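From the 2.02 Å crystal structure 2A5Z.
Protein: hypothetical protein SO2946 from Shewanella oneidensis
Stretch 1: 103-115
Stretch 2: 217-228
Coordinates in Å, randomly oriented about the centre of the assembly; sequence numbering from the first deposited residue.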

# COMPACT_ATOMS: atom_id res chain seq x y z
N PHE C 103 -14.63 13.38 -4.92
CA PHE C 103 -13.43 12.57 -4.74
C PHE C 103 -12.38 13.40 -4.01
O PHE C 103 -12.15 14.57 -4.35
N LEU C 104 -11.76 12.79 -3.02
CA LEU C 104 -10.78 13.48 -2.19
C LEU C 104 -9.50 12.67 -2.11
O LEU C 104 -9.53 11.50 -1.71
N ALA C 105 -8.38 13.27 -2.51
CA ALA C 105 -7.07 12.70 -2.26
C ALA C 105 -6.37 13.55 -1.21
O ALA C 105 -5.99 14.69 -1.47
N GLY C 106 -6.25 13.02 -0.00
CA GLY C 106 -5.75 13.82 1.10
C GLY C 106 -5.22 13.06 2.30
O GLY C 106 -5.19 11.82 2.31
N MSE C 107 -4.79 13.84 3.29
CA MSE C 107 -4.29 13.32 4.58
C MSE C 107 -4.94 14.06 5.75
O MSE C 107 -5.55 15.13 5.56
N LEU C 108 -4.83 13.50 6.95
CA LEU C 108 -5.34 14.14 8.17
C LEU C 108 -4.50 15.35 8.57
O LEU C 108 -3.27 15.34 8.41
N MSE C 109 -5.15 16.37 9.12
CA MSE C 109 -4.46 17.60 9.53
C MSE C 109 -3.71 17.47 10.85
O MSE C 109 -2.70 18.17 11.06
N ALA C 110 -4.17 16.57 11.72
CA ALA C 110 -3.58 16.38 13.06
C ALA C 110 -2.08 16.11 13.04
O ALA C 110 -1.35 16.51 13.94
N ILE C 111 -1.62 15.44 11.98
CA ILE C 111 -0.22 15.06 11.85
C ILE C 111 0.62 16.15 11.19
O ILE C 111 1.84 16.04 11.10
N PHE C 112 -0.04 17.21 10.70
CA PHE C 112 0.66 18.34 10.09
C PHE C 112 0.28 19.62 10.84
O PHE C 112 -0.49 20.44 10.33
N PRO C 113 0.81 19.80 12.06
CA PRO C 113 0.53 21.05 12.76
C PRO C 113 1.26 22.20 12.04
O PRO C 113 2.14 21.94 11.20
N LYS C 114 0.90 23.44 12.37
CA LYS C 114 1.46 24.62 11.66
C LYS C 114 2.99 24.64 11.54
O LYS C 114 3.53 25.05 10.51
N GLU C 115 3.67 24.16 12.57
CA GLU C 115 5.14 24.15 12.56
C GLU C 115 5.75 23.11 11.59
O GLU C 115 6.95 23.14 11.32
N ALA C 217 -5.85 32.63 9.48
CA ALA C 217 -5.42 31.24 9.51
C ALA C 217 -6.35 30.35 8.69
O ALA C 217 -7.56 30.61 8.61
N MSE C 218 -5.79 29.30 8.09
CA MSE C 218 -6.55 28.32 7.32
C MSE C 218 -7.66 27.66 8.15
O MSE C 218 -7.60 27.64 9.39
N PHE C 219 -8.68 27.13 7.46
CA PHE C 219 -9.60 26.19 8.10
C PHE C 219 -8.83 24.95 8.56
O PHE C 219 -8.07 24.35 7.80
N ARG C 220 -9.05 24.56 9.82
CA ARG C 220 -8.39 23.40 10.39
C ARG C 220 -9.34 22.65 11.31
O ARG C 220 -10.02 23.25 12.12
N ALA C 221 -9.38 21.33 11.14
CA ALA C 221 -9.98 20.43 12.12
C ALA C 221 -9.04 19.24 12.25
O ALA C 221 -8.77 18.54 11.26
N ASP C 222 -8.50 19.05 13.45
CA ASP C 222 -7.54 17.97 13.71
C ASP C 222 -8.24 16.66 14.08
O ASP C 222 -7.95 16.03 15.10
N ASN C 223 -9.16 16.25 13.21
CA ASN C 223 -9.90 15.00 13.35
C ASN C 223 -10.35 14.55 11.96
O ASN C 223 -9.98 15.17 10.96
N ALA C 224 -11.13 13.47 11.88
CA ALA C 224 -11.49 12.90 10.58
C ALA C 224 -12.70 13.55 9.91
O ALA C 224 -13.18 13.03 8.91
N THR C 225 -13.20 14.67 10.45
CA THR C 225 -14.21 15.47 9.75
C THR C 225 -13.59 16.30 8.63
O THR C 225 -14.30 16.83 7.75
N ALA C 226 -12.26 16.42 8.65
CA ALA C 226 -11.55 17.19 7.64
C ALA C 226 -10.38 16.40 7.05
O ALA C 226 -9.97 15.39 7.61
N HIS C 227 -9.88 16.86 5.90
CA HIS C 227 -8.64 16.36 5.31
C HIS C 227 -7.95 17.53 4.62
O HIS C 227 -8.58 18.56 4.39
N ILE C 228 -6.67 17.37 4.31
CA ILE C 228 -5.92 18.36 3.52
C ILE C 228 -5.35 17.71 2.25
O ILE C 228 -4.77 16.63 2.30

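The contact begins at strand 103-107, where L104 points toward stretch 2 in the t,t rotamer and sets its CD2 3.7 Å from H227 CB. G106 follows, and its lack of a side chain is used: its CA lies 3.2 Å from I228 O, and a CB here would clash with that oxygen and with CD2 of L104. M107, a selenomethionine, supplies the backbone anchor, an antiparallel pair with I228: M107 N donates to I228 O at 3.0 Å and I228 N to M107 O at 2.8 Å. Its m,t,p side chain shares a sheet face with that of I228 (t,t).

L108 starts away, yet its m,t side chain brings CD2 back to 3.5 Å from H227 CE1 and 4.2 Å from A224 CB. The H227 imidazole, at an off-rotamer chi1 of -103°, is held by its own stretch, H227 ND1 donating to A226 O at 2.7 Å, and presents one face to M107 O and L108 N.

M109, also selenomethionine, is the central plug, with the largest area covered by the other stretch. Pointing in as m,t,p, it runs CG past I228 CG2 (4.0 Å), SE past A226 CB (4.4 Å) and CE to M218 SE (3.8 Å), with CE over one face of the R220 guanidinium. M109 N donates to water 1 at 2.7 Å, and water 1 lies 2.9 Å from N223 O, linking the two stretches. Next, A110 N donates to water 2 at 2.9 Å, while A110 CB meets D222 CB at 4.0 Å.

The M109-F112 type I turn offers the carbonyls of its first and last residues, M109 and F112, to R220, whose extended t,t start carries the guanidinium across: R220 NH1 donates to M109 O at 3.1 Å and R220 NH2 to F112 O at 2.8 Å. R220 NH1 also makes a salt bridge to D222 OD1 at 2.9 Å, within its own stretch. The F112 ring (m) adds a looser apolar contact, CD2 to I228 CG2 at 4.4 Å.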

# COMPACT_ATOMS: atom_id res chain seq x y z
CB PHE C 103 -12.89 12.03 -6.06
CG PHE C 103 -11.60 11.27 -5.91
CD1 PHE C 103 -11.60 9.96 -5.43
CD2 PHE C 103 -10.38 11.87 -6.22
CE1 PHE C 103 -10.40 9.26 -5.28
CE2 PHE C 103 -9.17 11.18 -6.07
CZ PHE C 103 -9.18 9.87 -5.60
CB LEU C 104 -11.36 13.73 -0.79
CG LEU C 104 -10.67 14.72 0.15
CD1 LEU C 104 -11.62 15.24 1.25
CD2 LEU C 104 -9.43 14.10 0.77
CB ALA C 105 -6.23 12.62 -3.57
CB MSE C 107 -2.75 13.41 4.64
CG MSE C 107 -2.00 12.46 3.66
SE MSE C 107 -0.21 12.32 3.89
CE MSE C 107 -0.18 11.28 5.36
CB LEU C 108 -5.37 13.13 9.33
CG LEU C 108 -6.33 11.94 9.20
CD1 LEU C 108 -5.90 10.78 10.12
CD2 LEU C 108 -7.79 12.34 9.45
CB MSE C 109 -5.45 18.78 9.57
CG MSE C 109 -6.17 18.99 8.22
SE MSE C 109 -7.17 20.50 8.05
CE MSE C 109 -5.83 21.70 8.11
CB ALA C 110 -4.30 15.26 13.82
CB ILE C 111 -0.06 13.71 11.09
CG1 ILE C 111 -0.60 13.81 9.66
CG2 ILE C 111 -0.75 12.56 11.88
CD1 ILE C 111 -0.17 12.67 8.76
CB PHE C 112 0.33 18.46 8.59
CG PHE C 112 0.72 17.24 7.77
CD1 PHE C 112 2.04 16.81 7.70
CD2 PHE C 112 -0.25 16.54 7.05
CE1 PHE C 112 2.40 15.69 6.95
CE2 PHE C 112 0.09 15.43 6.29
CZ PHE C 112 1.42 15.00 6.24
CB PRO C 113 1.10 20.80 14.16
CG PRO C 113 2.16 19.78 13.96
CD PRO C 113 1.69 18.91 12.84
CB LYS C 114 0.93 25.94 12.25
CG LYS C 114 1.28 26.21 13.70
CD LYS C 114 0.61 27.50 14.16
CE LYS C 114 1.02 27.91 15.56
NZ LYS C 114 0.23 27.16 16.59
CB GLU C 115 5.69 23.96 13.99
CG GLU C 115 5.41 22.60 14.60
CD GLU C 115 4.11 22.53 15.40
OE1 GLU C 115 3.90 21.47 16.05
OE2 GLU C 115 3.31 23.50 15.42
CB ALA C 217 -5.34 30.75 10.94
CB MSE C 218 -5.61 27.25 6.75
CG MSE C 218 -5.11 26.18 7.74
SE MSE C 218 -4.05 24.90 7.00
CE MSE C 218 -2.55 25.84 6.75
CB PHE C 219 -10.75 25.75 7.17
CG PHE C 219 -11.49 24.52 7.67
CD1 PHE C 219 -12.21 24.56 8.86
CD2 PHE C 219 -11.42 23.32 6.96
CE1 PHE C 219 -12.86 23.43 9.35
CE2 PHE C 219 -12.08 22.18 7.42
CZ PHE C 219 -12.80 22.23 8.62
CB ARG C 220 -7.13 23.81 11.16
CG ARG C 220 -6.41 22.64 11.83
CD ARG C 220 -5.17 23.07 12.61
NE ARG C 220 -4.01 23.32 11.74
CZ ARG C 220 -3.17 22.38 11.30
NH1 ARG C 220 -3.34 21.11 11.62
NH2 ARG C 220 -2.15 22.73 10.53
CB ALA C 221 -11.37 19.98 11.70
CB ASP C 222 -6.52 18.39 14.78
CG ASP C 222 -5.49 19.40 14.25
OD1 ASP C 222 -5.40 19.61 13.02
OD2 ASP C 222 -4.76 19.98 15.08
CB ASN C 223 -11.09 15.17 14.31
CG ASN C 223 -12.02 16.30 13.91
OD1 ASN C 223 -12.48 16.36 12.77
ND2 ASN C 223 -12.30 17.21 14.84
CB ALA C 224 -11.65 11.36 10.68
CB THR C 225 -15.00 16.44 10.69
OG1 THR C 225 -14.14 17.50 11.13
CG2 THR C 225 -15.56 15.70 11.89
CB ALA C 226 -11.07 18.52 8.21
CB HIS C 227 -8.95 15.27 4.27
CG HIS C 227 -8.68 13.87 4.74
ND1 HIS C 227 -9.11 13.39 5.96
CD2 HIS C 227 -8.05 12.84 4.13
CE1 HIS C 227 -8.75 12.13 6.09
NE2 HIS C 227 -8.10 11.77 4.99
CB ILE C 228 -4.84 19.12 4.39
CG1 ILE C 228 -4.16 20.24 3.59
CG2 ILE C 228 -3.83 18.15 5.07
CD1 ILE C 228 -3.52 21.33 4.45
O HOH W 1 -7.88 16.44 9.36
O HOH W 2 -6.71 15.17 11.72